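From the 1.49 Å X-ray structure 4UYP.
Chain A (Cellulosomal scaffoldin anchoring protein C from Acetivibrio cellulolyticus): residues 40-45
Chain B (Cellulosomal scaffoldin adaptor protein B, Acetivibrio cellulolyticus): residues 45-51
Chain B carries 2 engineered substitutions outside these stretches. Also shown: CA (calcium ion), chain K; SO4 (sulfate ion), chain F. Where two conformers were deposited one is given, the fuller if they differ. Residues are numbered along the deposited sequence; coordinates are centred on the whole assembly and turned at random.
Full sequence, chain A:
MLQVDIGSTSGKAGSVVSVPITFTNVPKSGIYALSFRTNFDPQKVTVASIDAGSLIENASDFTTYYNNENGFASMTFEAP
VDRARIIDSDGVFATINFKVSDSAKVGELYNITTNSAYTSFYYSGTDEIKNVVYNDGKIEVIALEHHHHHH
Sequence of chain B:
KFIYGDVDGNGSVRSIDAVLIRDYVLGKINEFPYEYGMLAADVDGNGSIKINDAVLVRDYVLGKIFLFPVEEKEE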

# COMPACT_ATOMS: atom_id res chain seq x y z
N PHE A 40 0.48 1.98 7.33
CA PHE A 40 0.41 1.57 8.75
C PHE A 40 -1.11 1.53 9.05
O PHE A 40 -1.94 2.09 8.33
CB PHE A 40 1.09 2.66 9.69
CG PHE A 40 0.61 4.06 9.40
CD1 PHE A 40 1.24 4.86 8.39
CD2 PHE A 40 -0.47 4.61 10.12
CE1 PHE A 40 0.72 6.12 8.10
CE2 PHE A 40 -0.91 5.92 9.83
CZ PHE A 40 -0.34 6.66 8.83
N ASP A 41 -1.38 0.82 10.16
CA ASP A 41 -2.80 0.70 10.65
C ASP A 41 -3.05 1.91 11.57
O ASP A 41 -2.34 1.99 12.59
CB ASP A 41 -2.88 -0.60 11.43
CG ASP A 41 -4.26 -0.79 12.08
OD1 ASP A 41 -5.07 0.17 12.18
OD2 ASP A 41 -4.51 -1.95 12.45
N PRO A 42 -3.94 2.81 11.11
CA PRO A 42 -4.11 4.06 11.95
C PRO A 42 -4.81 3.81 13.26
O PRO A 42 -4.86 4.78 14.08
CB PRO A 42 -4.86 4.98 11.04
CG PRO A 42 -5.69 4.01 10.17
CD PRO A 42 -4.79 2.80 9.93
N GLN A 43 -5.27 2.61 13.54
CA GLN A 43 -5.70 2.25 14.95
C GLN A 43 -4.59 1.95 15.86
O GLN A 43 -4.79 1.88 17.13
CB GLN A 43 -6.49 0.91 14.84
CG GLN A 43 -7.74 1.09 14.01
CD GLN A 43 -8.52 2.18 14.63
OE1 GLN A 43 -8.81 1.99 15.86
NE2 GLN A 43 -8.99 3.18 13.94
N LYS A 44 -3.39 1.79 15.31
CA LYS A 44 -2.22 1.39 16.07
C LYS A 44 -1.27 2.61 16.24
O LYS A 44 -0.78 2.88 17.35
CB LYS A 44 -1.50 0.19 15.40
CG LYS A 44 -2.32 -1.14 15.37
CD LYS A 44 -1.75 -2.17 14.35
CE LYS A 44 -2.34 -3.57 14.57
NZ LYS A 44 -3.64 -3.79 13.94
N VAL A 45 -0.97 3.26 15.12
CA VAL A 45 -0.11 4.46 15.18
C VAL A 45 -0.69 5.46 14.20
O VAL A 45 -1.41 5.14 13.24
CB VAL A 45 1.31 4.09 14.74
CG1 VAL A 45 1.95 3.15 15.74
CG2 VAL A 45 1.35 3.55 13.27
N GLY B 45 -16.91 0.43 16.12
CA GLY B 45 -16.77 1.79 16.55
C GLY B 45 -15.33 2.20 16.76
O GLY B 45 -15.05 3.16 17.47
N ASN B 46 -14.39 1.49 16.11
CA ASN B 46 -12.96 1.84 16.34
C ASN B 46 -12.43 2.90 15.47
O ASN B 46 -11.27 3.38 15.73
CB ASN B 46 -12.08 0.58 16.31
CG ASN B 46 -11.84 0.05 14.90
OD1 ASN B 46 -12.50 0.36 13.96
ND2 ASN B 46 -10.85 -0.77 14.81
N GLY B 47 -13.19 3.40 14.50
CA GLY B 47 -12.77 4.47 13.64
C GLY B 47 -12.21 4.12 12.28
O GLY B 47 -12.05 4.99 11.44
N SER B 48 -12.08 2.79 12.04
CA SER B 48 -11.59 2.28 10.76
C SER B 48 -12.51 1.20 10.28
O SER B 48 -13.16 0.49 11.10
CB SER B 48 -10.21 1.68 10.82
OG SER B 48 -9.20 2.67 11.09
N ILE B 49 -12.63 1.09 8.95
CA ILE B 49 -13.36 -0.03 8.36
C ILE B 49 -12.35 -1.18 8.11
O ILE B 49 -11.34 -0.98 7.39
CB ILE B 49 -14.05 0.42 7.11
CG1 ILE B 49 -14.86 1.72 7.38
CG2 ILE B 49 -15.02 -0.63 6.57
CD1 ILE B 49 -15.73 2.16 6.21
N LYS B 50 -12.58 -2.32 8.71
CA LYS B 50 -11.69 -3.48 8.59
C LYS B 50 -12.50 -4.69 8.42
O LYS B 50 -13.73 -4.71 8.48
CB LYS B 50 -10.82 -3.61 9.81
CG LYS B 50 -9.96 -2.35 10.14
CD LYS B 50 -9.17 -2.51 11.41
CE LYS B 50 -8.06 -3.48 11.25
NZ LYS B 50 -7.20 -3.55 12.49
N ILE B 51 -11.81 -5.83 8.10
CA ILE B 51 -12.56 -7.03 7.80
C ILE B 51 -13.48 -7.48 8.95
O ILE B 51 -14.50 -8.13 8.66
CB ILE B 51 -11.57 -8.20 7.32
CG1 ILE B 51 -12.34 -9.40 6.65
CG2 ILE B 51 -10.71 -8.69 8.46
CD1 ILE B 51 -13.20 -8.99 5.48
CA CA K . -14.13 -0.88 12.67
S SO4 F . -8.04 -1.04 17.77
O1 SO4 F . -8.12 -2.28 18.65
O2 SO4 F . -6.70 -1.19 17.14
O3 SO4 F . -8.02 0.10 18.80
O4 SO4 F . -9.16 -0.93 16.85
O HOH W 1 -7.41 0.53 10.82
O HOH W 2 -12.55 -2.67 13.04

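The strongest link between the two stretches is a salt bridge in which K50(B) NZ donates a hydrogen bond to D41(A) OD2 at 3.1 Å. The same carboxylate oxygen takes a second ammonium group from its own chain, with K44(A) NZ lying 2.5 Å from D41(A) OD2. Two positive charges therefore converge on one acidic side chain, and K44(A) NZ comes within 3.9 Å of K50(B) NZ. The aspartate oxygen they share offsets this repulsion, and both ammonium groups also find hydrogen-bond partners elsewhere in the structure. A lysine suits position 50 because its long chain can carry a charge from the backbone of chain B to an aspartate that is buried in the assembly.

The other carboxylate oxygen of D41(A) organises the loop around it. It accepts a hydrogen bond from the backbone, Q43(A) N to D41(A) OD1 at 2.8 Å, while the carbonyl D41(A) O receives K44(A) N at 2.9 Å and V45(A) N at 3.1 Å. These bonds hold a compact turn that has Q43(A) pointing toward chain B. Water 1 extends the network across the interface, donating to D41(A) OD1 at 2.7 Å and hydrogen-bonding to S48(B) OG at 2.8 Å.

Q43(A) is the centre of the contact, with the largest area covered by the other stretch. Its amide nitrogen donates to the serine hydroxyl, Q43(A) NE2 to S48(B) OG at 2.9 Å, and makes a weak hydrogen bond from Q43(A) NE2 to N46(B) O, also 2.9 Å. The amide oxygen sits close to that same carbonyl, Q43(A) OE1 to N46(B) O being 2.8 Å, but two acceptors cannot bond to each other.

On chain B, calcium helps fix the loop that Q43(A) meets. The ion is bound by N46(B) OD1 at 2.4 Å and S48(B) O at 2.3 Å, and S48(B) N donates to N46(B) OD1 at 3.1 Å. Asparagine can thus serve the metal through its oxygen while its nitrogen, N46(B) ND2, donates to the sulfate O4 at 2.7 Å. Between these residues G47(B) adopts a positive phi; a CB there would jam against the preceding carbonyl oxygen and lie 3.5 Å from Q43(A) NE2.

No backbone-to-backbone hydrogen bond joins the two stretches, and the closest pair of alpha carbons, Q43(A) CA and S48(B) CA, is 7.2 Å apart, so side chains bridge the gap. Packing beyond the polar bonds is slight: P42(A) CG lies 3.9 Å from S48(B) OG, and only 244 Å² is buried in all.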